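Local coordinates for cell division control protein 53 (Saccharomyces cerevisiae, PDB 3O2P) that serves as the cullin scaffold of SCF E3 ubiquitin ligases, which ubiquitinate target proteins for proteasomal degradation, here represented by its C-terminal neddylation domain, at residues L38-T41 / T42-E46; E25-I28 / V29-M32; L16-E19 / R20-L24. All blocks are in the same frame, centred on the assembly; numbering follows the deposited sequence.

Interaction 1: L38-T41 / T42-E46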
# COMPACT_ATOMS: atom_id res chain seq x y z
N LEU B 38 1.31 15.49 -15.75
CA LEU B 38 0.53 16.63 -15.31
C LEU B 38 0.38 16.68 -13.80
O LEU B 38 0.15 15.65 -13.14
CB LEU B 38 -0.85 16.56 -15.96
CG LEU B 38 -1.47 17.76 -16.67
CD1 LEU B 38 -0.47 18.45 -17.57
CD2 LEU B 38 -2.70 17.32 -17.45
N PRO B 39 0.50 17.88 -13.23
CA PRO B 39 0.23 18.05 -11.80
C PRO B 39 -1.25 17.78 -11.54
O PRO B 39 -2.07 18.07 -12.41
CB PRO B 39 0.55 19.52 -11.54
CG PRO B 39 1.36 19.97 -12.74
CD PRO B 39 0.86 19.15 -13.88
N HIS B 40 -1.58 17.24 -10.36
CA HIS B 40 -2.96 16.91 -10.01
C HIS B 40 -3.89 18.08 -10.21
O HIS B 40 -4.95 17.96 -10.84
CB HIS B 40 -3.03 16.46 -8.55
CG HIS B 40 -4.40 16.50 -7.97
ND1 HIS B 40 -5.25 15.41 -7.98
CD2 HIS B 40 -5.08 17.50 -7.36
CE1 HIS B 40 -6.39 15.74 -7.40
NE2 HIS B 40 -6.31 17.00 -7.01
N THR B 41 -3.50 19.22 -9.66
CA THR B 41 -4.29 20.42 -9.79
C THR B 41 -4.62 20.75 -11.25
O THR B 41 -5.77 21.04 -11.59
CB THR B 41 -3.56 21.60 -9.12
OG1 THR B 41 -4.11 21.81 -7.82
CG2 THR B 41 -3.68 22.87 -9.96
N THR B 42 -3.61 20.69 -12.11
CA THR B 42 -3.83 21.05 -13.51
C THR B 42 -4.76 20.06 -14.22
O THR B 42 -5.57 20.46 -15.04
CB THR B 42 -2.52 21.18 -14.28
OG1 THR B 42 -1.59 21.96 -13.52
CG2 THR B 42 -2.76 21.84 -15.63
N LEU B 43 -4.64 18.77 -13.91
CA LEU B 43 -5.50 17.77 -14.54
C LEU B 43 -6.95 17.98 -14.15
O LEU B 43 -7.83 17.98 -15.00
CB LEU B 43 -5.07 16.35 -14.15
CG LEU B 43 -6.01 15.22 -14.61
CD1 LEU B 43 -6.22 15.26 -16.13
CD2 LEU B 43 -5.48 13.85 -14.17
N VAL B 44 -7.19 18.16 -12.85
CA VAL B 44 -8.55 18.31 -12.35
C VAL B 44 -9.20 19.54 -12.97
O VAL B 44 -10.32 19.46 -13.45
CB VAL B 44 -8.58 18.45 -10.81
CG1 VAL B 44 -9.97 18.89 -10.35
CG2 VAL B 44 -8.16 17.13 -10.14
N ASN B 45 -8.48 20.66 -12.98
CA ASN B 45 -8.98 21.88 -13.60
C ASN B 45 -9.27 21.70 -15.08
O ASN B 45 -10.32 22.10 -15.57
CB ASN B 45 -7.99 23.03 -13.39
CG ASN B 45 -8.09 23.59 -11.99
OD1 ASN B 45 -9.09 23.38 -11.31
ND2 ASN B 45 -7.05 24.30 -11.54
N GLU B 46 -8.35 21.08 -15.80
CA GLU B 46 -8.55 20.86 -17.22
C GLU B 46 -9.76 19.96 -17.46
O GLU B 46 -10.60 20.26 -18.31
CB GLU B 46 -7.28 20.28 -17.87
CG GLU B 46 -7.33 20.27 -19.40
CD GLU B 46 -7.63 21.65 -19.99
OE1 GLU B 46 -7.29 22.67 -19.36
OE2 GLU B 46 -8.20 21.70 -21.10

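Interaction 2: E25-I28 / V29-M32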
# COMPACT_ATOMS: atom_id res chain seq x y z
N GLU B 25 -13.87 9.65 -17.20
CA GLU B 25 -12.73 8.77 -17.44
C GLU B 25 -12.16 8.94 -18.83
O GLU B 25 -10.94 8.99 -18.99
CB GLU B 25 -13.09 7.30 -17.17
CG GLU B 25 -13.15 6.97 -15.68
CD GLU B 25 -13.42 5.49 -15.42
OE1 GLU B 25 -12.89 4.64 -16.17
OE2 GLU B 25 -14.18 5.19 -14.47
N ALA B 26 -13.02 9.03 -19.84
CA ALA B 26 -12.54 9.23 -21.22
C ALA B 26 -11.95 10.62 -21.38
O ALA B 26 -10.94 10.80 -22.07
CB ALA B 26 -13.66 9.02 -22.20
N CYS B 27 -12.56 11.61 -20.75
CA CYS B 27 -12.02 12.96 -20.79
C CYS B 27 -10.58 12.97 -20.23
O CYS B 27 -9.67 13.50 -20.85
CB CYS B 27 -12.90 13.91 -19.99
SG CYS B 27 -12.39 15.63 -20.08
N ILE B 28 -10.39 12.35 -19.08
CA ILE B 28 -9.08 12.34 -18.43
C ILE B 28 -8.03 11.64 -19.29
O ILE B 28 -6.90 12.13 -19.43
CB ILE B 28 -9.16 11.70 -17.03
CG1 ILE B 28 -9.91 12.62 -16.07
CG2 ILE B 28 -7.78 11.40 -16.48
CD1 ILE B 28 -10.24 11.97 -14.76
N VAL B 29 -8.39 10.50 -19.88
CA VAL B 29 -7.47 9.75 -20.73
C VAL B 29 -7.05 10.57 -21.96
O VAL B 29 -5.89 10.53 -22.37
CB VAL B 29 -8.10 8.43 -21.21
CG1 VAL B 29 -7.18 7.75 -22.21
CG2 VAL B 29 -8.36 7.51 -20.03
N ARG B 30 -8.01 11.30 -22.53
CA ARG B 30 -7.77 12.21 -23.64
C ARG B 30 -6.71 13.26 -23.26
O ARG B 30 -5.70 13.43 -23.95
CB ARG B 30 -9.08 12.91 -24.01
CG ARG B 30 -9.30 13.14 -25.50
CD ARG B 30 -10.67 13.77 -25.76
NE ARG B 30 -11.76 12.93 -25.27
CZ ARG B 30 -12.78 13.36 -24.53
NH1 ARG B 30 -12.86 14.63 -24.18
NH2 ARG B 30 -13.72 12.50 -24.14
N ILE B 31 -6.94 13.95 -22.16
CA ILE B 31 -5.98 14.96 -21.69
C ILE B 31 -4.59 14.36 -21.47
O ILE B 31 -3.59 14.84 -22.01
CB ILE B 31 -6.47 15.61 -20.39
CG1 ILE B 31 -7.76 16.41 -20.65
CG2 ILE B 31 -5.38 16.47 -19.77
CD1 ILE B 31 -8.54 16.78 -19.38
N MET B 32 -4.52 13.29 -20.68
CA MET B 32 -3.24 12.69 -20.32
C MET B 32 -2.52 12.07 -21.51
O MET B 32 -1.30 12.05 -21.56
CB MET B 32 -3.42 11.66 -19.20
CG MET B 32 -3.84 12.27 -17.89
SD MET B 32 -2.69 13.56 -17.34
CE MET B 32 -1.18 12.60 -17.17

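Interaction 3: L16-E19 / R20-L24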
# COMPACT_ATOMS: atom_id res chain seq x y z
N LEU B 16 -27.04 7.38 -13.23
CA LEU B 16 -26.54 8.75 -13.33
C LEU B 16 -25.04 8.86 -13.06
O LEU B 16 -24.31 9.46 -13.85
CB LEU B 16 -27.29 9.67 -12.37
CG LEU B 16 -28.57 10.30 -12.91
CD1 LEU B 16 -29.49 10.72 -11.77
CD2 LEU B 16 -28.22 11.47 -13.81
N ASN B 17 -24.60 8.29 -11.95
CA ASN B 17 -23.18 8.34 -11.59
C ASN B 17 -22.29 7.64 -12.60
O ASN B 17 -21.26 8.18 -13.01
CB ASN B 17 -22.93 7.75 -10.20
CG ASN B 17 -23.37 8.68 -9.09
OD1 ASN B 17 -23.11 9.89 -9.14
ND2 ASN B 17 -24.03 8.14 -8.08
N THR B 18 -22.71 6.44 -13.00
CA THR B 18 -21.96 5.65 -13.97
C THR B 18 -21.74 6.40 -15.29
O THR B 18 -20.65 6.34 -15.86
CB THR B 18 -22.67 4.30 -14.23
OG1 THR B 18 -22.50 3.45 -13.08
CG2 THR B 18 -22.08 3.61 -15.44
N GLU B 19 -22.76 7.12 -15.75
CA GLU B 19 -22.65 7.88 -16.99
C GLU B 19 -21.75 9.10 -16.85
O GLU B 19 -21.02 9.44 -17.78
CB GLU B 19 -24.03 8.31 -17.49
CG GLU B 19 -24.87 7.16 -18.00
CD GLU B 19 -26.31 7.57 -18.29
OE1 GLU B 19 -26.62 8.79 -18.19
OE2 GLU B 19 -27.12 6.68 -18.62
N ARG B 20 -21.80 9.75 -15.69
CA ARG B 20 -20.85 10.82 -15.41
C ARG B 20 -19.42 10.27 -15.40
O ARG B 20 -18.53 10.80 -16.07
CB ARG B 20 -21.17 11.52 -14.08
CG ARG B 20 -22.46 12.35 -14.13
CD ARG B 20 -22.62 13.28 -12.93
NE ARG B 20 -23.01 12.56 -11.71
CZ ARG B 20 -24.22 12.62 -11.17
NH1 ARG B 20 -25.17 13.37 -11.72
NH2 ARG B 20 -24.49 11.93 -10.07
N GLN B 21 -19.21 9.20 -14.63
CA GLN B 21 -17.88 8.62 -14.45
C GLN B 21 -17.28 8.13 -15.75
O GLN B 21 -16.12 8.40 -16.04
CB GLN B 21 -17.93 7.50 -13.41
CG GLN B 21 -18.28 8.04 -12.01
CD GLN B 21 -17.40 9.21 -11.63
OE1 GLN B 21 -17.88 10.34 -11.42
NE2 GLN B 21 -16.11 8.97 -11.57
N ILE B 22 -18.08 7.43 -16.54
CA ILE B 22 -17.62 6.97 -17.84
C ILE B 22 -17.21 8.15 -18.72
O ILE B 22 -16.23 8.07 -19.46
CB ILE B 22 -18.70 6.13 -18.56
CG1 ILE B 22 -18.69 4.70 -18.01
CG2 ILE B 22 -18.45 6.13 -20.07
CD1 ILE B 22 -19.91 3.88 -18.41
N PHE B 23 -17.95 9.25 -18.64
CA PHE B 23 -17.58 10.42 -19.43
C PHE B 23 -16.27 11.03 -18.93
O PHE B 23 -15.39 11.34 -19.74
CB PHE B 23 -18.69 11.47 -19.44
CG PHE B 23 -18.28 12.77 -20.07
CD1 PHE B 23 -18.36 12.95 -21.44
CD2 PHE B 23 -17.77 13.79 -19.29
CE1 PHE B 23 -17.95 14.15 -22.02
CE2 PHE B 23 -17.35 14.98 -19.86
CZ PHE B 23 -17.44 15.17 -21.23
N LEU B 24 -16.13 11.17 -17.62
CA LEU B 24 -14.95 11.82 -17.05
C LEU B 24 -13.70 10.97 -17.23
O LEU B 24 -12.60 11.50 -17.38
CB LEU B 24 -15.15 12.14 -15.57
CG LEU B 24 -16.18 13.19 -15.22
CD1 LEU B 24 -16.47 13.20 -13.71
CD2 LEU B 24 -15.71 14.56 -15.70
O HOH W 1 -20.25 10.43 -10.66

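Interaction 1: L38-T41 / T42-E46
His40 and Val44, one helical turn apart, make the main side-chain meeting here, a CH-pi contact. Methyl CG2 of Val44 sits over one face of the imidazole, 3.8 Å from the centroid of the His40 ring and 23° off its normal, displaced toward the CE1-NE2 side, where it comes within 3.5 Å of His40 CE1. With CG anti to the backbone N (chi1 162°), the ring is swung round so that one face receives the Val44 methyl. Both ring nitrogens are engaged elsewhere: ND1 bonds to the hydroxyl of Tyr84, and NE2 to backbone of another protein's chain. A bound glycerol also lies beside His40.

The backbone bonds mark where strand 37-39 gives way to helix 40-51. Pro39 holds the N-cap position, and its O accepts from Leu43 N at 3.1 Å; the next two turn-closing bonds run from Val44 N to His40 O (3.0 Å) and from Asn45 N to Thr41 O (3.1 Å). This is the strand-to-helix step of a winged-helix domain, the fold of the cullin neddylation domain: an edge strand of the small sheet leads directly into the second helix.

Packing completes the turn. Leu38 reaches in from the strand side and crosses Leu43 at about a right angle, CD2 lying 4.2 Å from Leu43 CB, while helix 8-35 packs on both leucines. Toward the surface, Pro39 and Thr42 lie side by side, with Pro39 CG 3.6 Å from Thr42 OG1, a van der Waals contact between a ring carbon and a hydroxyl oxygen.

Interaction 2: E25-I28 / V29-M32
Arg30 folds back along the helix over Ala26 and Cys27. CB rests against two carbonyl oxygens of the preceding turn, 3.3 Å from Cys27 O and not much farther from Ala26 O. The aliphatic part then runs on to CD, where a bend (chi3 -60°) turns the head group back over the backbone instead of letting it run on away from the helix. NE passes near Ala26 O, and CZ lies 3.8 Å from Cys27 CA, which sits over one face of the guanidinium, toward its rim. Of the two tip nitrogens, NH2 reaches over Cys27 N at 3.7 Å and touches Ala26 CB at 4.0 Å, while NH1 leans to the cysteine side. These are van der Waals contacts, made flat against the helix on its exposed side.

Helix 8-35 is the long first helix of the winged-helix neddylation domain, and the buried side of this same turn faces the domain core. There Cys27 SG meets Ile31 CD1 at 4.1 Å, and Ile28 CG2 meets Met32 CG at 4.3 Å. Helix 59-71 closes over Ile28, helix 40-51 packs on Ile31, and Tyr86 of strand 83-86 lies against Met32. Lys33, which follows Met32 directly, is by similarity the residue that receives NEDD8; it carries no modifier in this structure. Four successive backbone bonds hold the turn, from Val29 N to Glu25 O through to Met32 N to Ile28 O, the last 2.9 Å long and nearly straight at 173°.

Interaction 3: L16-E19 / R20-L24
Arg20 NH2 donates to Asn17 OD1 at 2.6 Å, with an N-H...O angle of 153°. The oxygen lies in the guanidinium plane, at its edge, but the nitrogen stands above the amide carbonyl plane, and the two flat groups are turned 67° apart. A bend at chi3 (-75°) brings the head group round to the asparagine. Beside them a water lies between Asn17 OD1 and Gln21 OE1, 2.5 Å from the latter; Gln21 NE2 bonds to Met61 O on helix 59-71. Underneath run the helical bonds, such as Gln21 N to Asn17 O at 2.8 Å.

Farther out the contact is packing: Leu16 CD2 lies 4.2 Å from Arg20 NH1, and the apolar pair Thr18 CG2 and Ile22 CD1 lie alongside each other at 3.7 Å. Met61 and Phe55 pack on Arg20, where this first helix of the winged-helix domain meets its neighbours. A leucine in place of Arg20 has no guanidinium to donate, and the Asn17 amide would probably be freer to turn, with the water as its remaining partner in this contact. With a neutral amide as acceptor, the arginine gains a hydrogen bond here without having its charge balanced by Asn17.

In the fold
Interactions 3 and 2 are consecutive pieces of helix 8-35, their centres 13 Å apart, joined through the backbone and with no other touch between them. Interaction 1 follows along the chain and turns back against interaction 2: Leu38 CD2 lies 3.7 Å from Ile31 CG2, and Glu46 CG is equally near Ile31 CD1, so Ile31 joins the first helix to both strand 37-39 and helix 40-51. Interactions 1 and 3 stay about 8 Å apart at their nearest atoms and lie on opposite sides of the chain's centre. The partner-protein contact thus belongs to the interaction 1 end of the domain, the probable NEDD8 lysine adjoins interaction 2, and interaction 3 lies farther back along the helix.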